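Matching sites in maltose/maltodextrin-binding protein from Thermus thermophilus, a protein that binds maltotriose and probably delivers it, as a periplasmic binding protein, to an uptake system for malto-oligosaccharides (PDB 2GH9 (chain A, 1.95 Å), residues Ser114-Tyr119 and Phe247-Phe252), and in its relative solute-binding protein from Thermoactinomyces vulgaris (PDB 2ZYN (chain B, 1.70 Å), residues Ser130-Tyr135 and Val262-Leu267). Structure 2 is superposed on structure 1 by the backbone atoms of these residues (RMSD 0.42 Å); each is numbered along its deposited sequence.

Structure 1 (2GH9); sequences SVALIY and FGIAPF.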
# COMPACT_ATOMS: atom_id res chain seq x y z
N SER A 114 -5.31 1.09 -1.87
CA SER A 114 -5.21 -0.33 -2.20
C SER A 114 -4.79 -0.40 -3.65
O SER A 114 -4.92 0.57 -4.39
CB SER A 114 -6.57 -1.03 -2.01
OG SER A 114 -7.42 -0.84 -3.13
N VAL A 115 -4.28 -1.56 -4.06
CA VAL A 115 -4.14 -1.80 -5.49
C VAL A 115 -5.51 -2.04 -6.13
O VAL A 115 -6.51 -2.36 -5.47
CB VAL A 115 -3.16 -2.98 -5.83
CG1 VAL A 115 -1.75 -2.63 -5.35
CG2 VAL A 115 -3.66 -4.34 -5.28
N ALA A 116 -5.53 -1.83 -7.44
CA ALA A 116 -6.70 -2.02 -8.26
C ALA A 116 -6.27 -2.15 -9.74
O ALA A 116 -5.12 -1.88 -10.09
CB ALA A 116 -7.66 -0.85 -8.13
N LEU A 117 -7.22 -2.53 -10.57
CA LEU A 117 -7.04 -2.56 -12.00
C LEU A 117 -7.19 -1.12 -12.50
O LEU A 117 -8.29 -0.56 -12.50
CB LEU A 117 -8.06 -3.49 -12.66
CG LEU A 117 -7.95 -3.51 -14.19
CD1 LEU A 117 -6.64 -4.16 -14.59
CD2 LEU A 117 -9.14 -4.21 -14.80
N ILE A 118 -6.06 -0.53 -12.88
CA ILE A 118 -6.03 0.80 -13.45
C ILE A 118 -5.80 0.61 -14.96
O ILE A 118 -4.81 0.02 -15.39
CB ILE A 118 -4.97 1.68 -12.81
CG1 ILE A 118 -5.05 1.59 -11.28
CG2 ILE A 118 -5.12 3.15 -13.29
CD1 ILE A 118 -3.90 2.36 -10.54
N TYR A 119 -6.76 1.09 -15.74
CA TYR A 119 -6.75 0.89 -17.20
C TYR A 119 -6.69 2.21 -17.93
O TYR A 119 -7.40 3.15 -17.58
CB TYR A 119 -7.98 0.09 -17.69
CG TYR A 119 -9.34 0.62 -17.34
CD1 TYR A 119 -9.94 0.28 -16.13
CD2 TYR A 119 -10.06 1.44 -18.22
CE1 TYR A 119 -11.17 0.74 -15.79
CE2 TYR A 119 -11.30 1.92 -17.89
CZ TYR A 119 -11.86 1.57 -16.67
OH TYR A 119 -13.09 2.02 -16.28
N PHE A 247 -7.31 7.48 -17.12
CA PHE A 247 -7.40 6.15 -16.51
C PHE A 247 -8.77 5.92 -15.91
O PHE A 247 -9.48 6.86 -15.53
CB PHE A 247 -6.31 5.93 -15.45
CG PHE A 247 -6.26 7.01 -14.42
CD1 PHE A 247 -5.37 8.07 -14.55
CD2 PHE A 247 -7.13 6.99 -13.33
CE1 PHE A 247 -5.35 9.11 -13.61
CE2 PHE A 247 -7.12 8.02 -12.38
CZ PHE A 247 -6.22 9.07 -12.52
N GLY A 248 -9.14 4.64 -15.83
CA GLY A 248 -10.24 4.20 -14.99
C GLY A 248 -9.73 3.28 -13.89
O GLY A 248 -8.66 2.70 -14.00
N ILE A 249 -10.51 3.18 -12.82
CA ILE A 249 -10.23 2.31 -11.69
C ILE A 249 -11.34 1.26 -11.61
O ILE A 249 -12.54 1.60 -11.60
CB ILE A 249 -10.22 3.14 -10.38
CG1 ILE A 249 -9.06 4.14 -10.43
CG2 ILE A 249 -10.11 2.21 -9.12
CD1 ILE A 249 -9.23 5.35 -9.54
N ALA A 250 -10.92 -0.01 -11.54
CA ALA A 250 -11.84 -1.13 -11.45
C ALA A 250 -11.23 -2.22 -10.55
O ALA A 250 -10.01 -2.26 -10.36
CB ALA A 250 -12.11 -1.69 -12.84
N PRO A 251 -12.08 -3.10 -9.98
CA PRO A 251 -11.55 -4.27 -9.30
C PRO A 251 -10.80 -5.15 -10.29
O PRO A 251 -11.12 -5.15 -11.46
CB PRO A 251 -12.78 -4.99 -8.73
CG PRO A 251 -13.99 -4.28 -9.26
CD PRO A 251 -13.56 -3.04 -9.99
N PHE A 252 -9.81 -5.88 -9.81
CA PHE A 252 -9.13 -6.84 -10.64
C PHE A 252 -10.05 -8.04 -10.76
O PHE A 252 -10.73 -8.37 -9.82
CB PHE A 252 -7.78 -7.23 -10.05
CG PHE A 252 -6.89 -7.91 -11.05
CD1 PHE A 252 -6.14 -7.16 -11.96
CD2 PHE A 252 -6.88 -9.27 -11.16
CE1 PHE A 252 -5.35 -7.78 -12.90
CE2 PHE A 252 -6.09 -9.90 -12.10
CZ PHE A 252 -5.33 -9.16 -12.97
O HOH W 1 -14.21 1.14 -13.63

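Structure 2 (2ZYN); sequences SVALIY and VGVAPL.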
# COMPACT_ATOMS: atom_id res chain seq x y z
N SER B 130 -5.47 0.27 -1.46
CA SER B 130 -5.28 -1.04 -2.05
C SER B 130 -4.97 -0.83 -3.52
O SER B 130 -5.41 0.16 -4.11
CB SER B 130 -6.55 -1.88 -1.92
OG SER B 130 -6.46 -3.05 -2.71
N VAL B 131 -4.20 -1.73 -4.11
CA VAL B 131 -4.02 -1.73 -5.56
C VAL B 131 -5.33 -2.14 -6.23
O VAL B 131 -6.15 -2.84 -5.63
CB VAL B 131 -2.87 -2.67 -6.02
CG1 VAL B 131 -1.52 -2.19 -5.48
CG2 VAL B 131 -3.15 -4.13 -5.62
N ALA B 132 -5.54 -1.67 -7.45
CA ALA B 132 -6.65 -2.11 -8.27
C ALA B 132 -6.18 -2.15 -9.71
O ALA B 132 -4.99 -1.97 -9.98
CB ALA B 132 -7.85 -1.18 -8.11
N LEU B 133 -7.10 -2.43 -10.63
CA LEU B 133 -6.80 -2.41 -12.06
C LEU B 133 -6.98 -0.99 -12.57
O LEU B 133 -8.09 -0.47 -12.59
CB LEU B 133 -7.71 -3.38 -12.82
CG LEU B 133 -7.28 -3.79 -14.23
CD1 LEU B 133 -5.97 -4.57 -14.22
CD2 LEU B 133 -8.37 -4.61 -14.89
N ILE B 134 -5.87 -0.36 -12.94
CA ILE B 134 -5.89 0.97 -13.53
C ILE B 134 -5.65 0.80 -15.02
O ILE B 134 -4.64 0.25 -15.44
CB ILE B 134 -4.80 1.90 -12.92
CG1 ILE B 134 -4.90 1.93 -11.39
CG2 ILE B 134 -4.92 3.31 -13.50
CD1 ILE B 134 -3.70 2.57 -10.71
N TYR B 135 -6.61 1.26 -15.82
CA TYR B 135 -6.52 1.06 -17.26
C TYR B 135 -6.62 2.36 -18.05
O TYR B 135 -7.26 3.33 -17.62
CB TYR B 135 -7.54 0.02 -17.75
CG TYR B 135 -8.99 0.36 -17.50
CD1 TYR B 135 -9.80 0.86 -18.52
CD2 TYR B 135 -9.56 0.18 -16.24
CE1 TYR B 135 -11.13 1.17 -18.29
CE2 TYR B 135 -10.89 0.50 -16.00
CZ TYR B 135 -11.67 0.99 -17.02
OH TYR B 135 -12.99 1.31 -16.78
N VAL B 262 -7.77 7.76 -17.38
CA VAL B 262 -7.68 6.60 -16.50
C VAL B 262 -9.03 6.07 -16.03
O VAL B 262 -9.93 6.84 -15.68
CB VAL B 262 -6.77 6.88 -15.26
CG1 VAL B 262 -5.33 7.10 -15.70
CG2 VAL B 262 -7.27 8.08 -14.46
N GLY B 263 -9.16 4.75 -16.06
CA GLY B 263 -10.28 4.06 -15.43
C GLY B 263 -9.75 3.18 -14.32
O GLY B 263 -8.62 2.70 -14.39
N VAL B 264 -10.55 2.97 -13.28
CA VAL B 264 -10.16 2.11 -12.17
C VAL B 264 -11.27 1.11 -11.86
O VAL B 264 -12.43 1.50 -11.69
CB VAL B 264 -9.79 2.91 -10.90
CG1 VAL B 264 -9.32 1.97 -9.78
CG2 VAL B 264 -8.71 3.94 -11.21
N ALA B 265 -10.91 -0.17 -11.82
CA ALA B 265 -11.86 -1.23 -11.50
C ALA B 265 -11.24 -2.19 -10.49
O ALA B 265 -10.01 -2.33 -10.45
CB ALA B 265 -12.28 -1.96 -12.76
N PRO B 266 -12.07 -2.86 -9.67
CA PRO B 266 -11.51 -3.93 -8.85
C PRO B 266 -10.85 -4.99 -9.73
O PRO B 266 -11.20 -5.12 -10.90
CB PRO B 266 -12.73 -4.52 -8.13
CG PRO B 266 -13.93 -3.97 -8.84
CD PRO B 266 -13.51 -2.66 -9.41
N LEU B 267 -9.89 -5.73 -9.19
CA LEU B 267 -9.21 -6.77 -9.96
C LEU B 267 -10.24 -7.81 -10.39
O LEU B 267 -11.12 -8.17 -9.60
CB LEU B 267 -8.10 -7.43 -9.14
CG LEU B 267 -6.94 -6.57 -8.63
CD1 LEU B 267 -5.89 -7.44 -7.96
CD2 LEU B 267 -6.30 -5.74 -9.74
O HOH W 2 -14.19 1.39 -14.18

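Structure 1 (2GH9)
Water 1 ties the hydroxyl of Y119 to the second strand: it donates to I249 O at 2.7 Å and lies in the plane of the Y119 ring, 3.0 Å from OH. With CG set between backbone N and carbonyl carbon (chi1 56°), that ring folds back over G248, whose CA makes a CH-pi contact 3.7 Å from the centroid; a CB there would collide with the ring. Strand 247-250 forms one edge of a four-stranded sheet in this periplasmic binding protein and pairs antiparallel with 116-119, L117 facing A250 and Y119 facing G248 in hydrogen-bonded pairs. On the face that carries I118 and I249, with F247 and A116 beside it, I118 CG2 touches F247 CB at 3.7 Å and A116 CB meets I249 CG2 at 4.0 Å. The I118 side chain is about 11 Å from a bound glucose. Beyond the strand, F252 CD1 touches L117 CD1 at 4.0 Å, and its ring packs among F134, F149 and F162.

Structure 2 (2ZYN)
Water 2 bridges the Y135 hydroxyl and the second strand, donating to V264 O at 3.1 Å and lying in the plane of the Y135 ring, 2.9 Å from OH. Because CG sits between backbone N and carbonyl carbon (chi1 61°), the ring folds back over G263, whose CA makes a CH-pi contact 3.9 Å from the centroid; a CB there would collide with the ring. L133 faces A265, and Y135 faces G263, in antiparallel hydrogen-bonded pairs. On the face that carries I134 and V264, with V262 and A132 beside it, I134 CG2 touches V262 CB at 4.4 Å and A132 CB meets V264 CG1 at 3.9 Å. Past the strand, L267 CD2 touches L133 CB at 4.1 Å and also reaches A132 C at 3.6 Å. Outside the pair, L267 touches T277.

Structure 1 against structure 2
The frame of the site is kept: the same backbone hydrogen bonds join the strands, among them Y119(A) N to G248(A) O and Y135(B) N to G263(B) O, and water 1 and water 2 occupy the same place. The main differences are in three side chains of the second segment; S114(A) and S130(B) also lie differently, though each OG keeps its bond to the carbonyl of the next residue. At F247(A) the whole ring goes, CG to CZ, and V262(B) brings two methyls, CG1 and CG2, into places that the phenylalanine does not use. The CB atoms stand 1.1 Å apart after superposition. Contact with the isoleucine diagonally across persists but is wider: F247(A) CB to I118(A) CG2 is 3.7 Å, V262(B) CB to I134(B) CG2 4.4 Å, while the isoleucine itself keeps its place. A flat aromatic group thus gives way to a short branched one. At I249(A) the change is smaller. Only CD1 lacks a counterpart in V264(B); CG2 of I249(A) and CG1 of V264(B) fall 1.1 Å apart, and CG1 of I249(A) and CG2 of V264(B) 0.9 Å apart, and the touch on A116(A) or A132(B) is kept. F252(A) to L267(B) is the exchange that redirects a side chain. The ring from CG outward disappears, and CG, CD1 and CD2 of the leucine go where the phenylalanine sends no atom; both residues are buried and both still touch L117(A) or L133(B). The leucine adds a contact of its own, CD2 of L267(B) reaching A132(B) C at 3.6 Å, whereas F252(A) CB comes no nearer than 5.3 Å to A116(A) C.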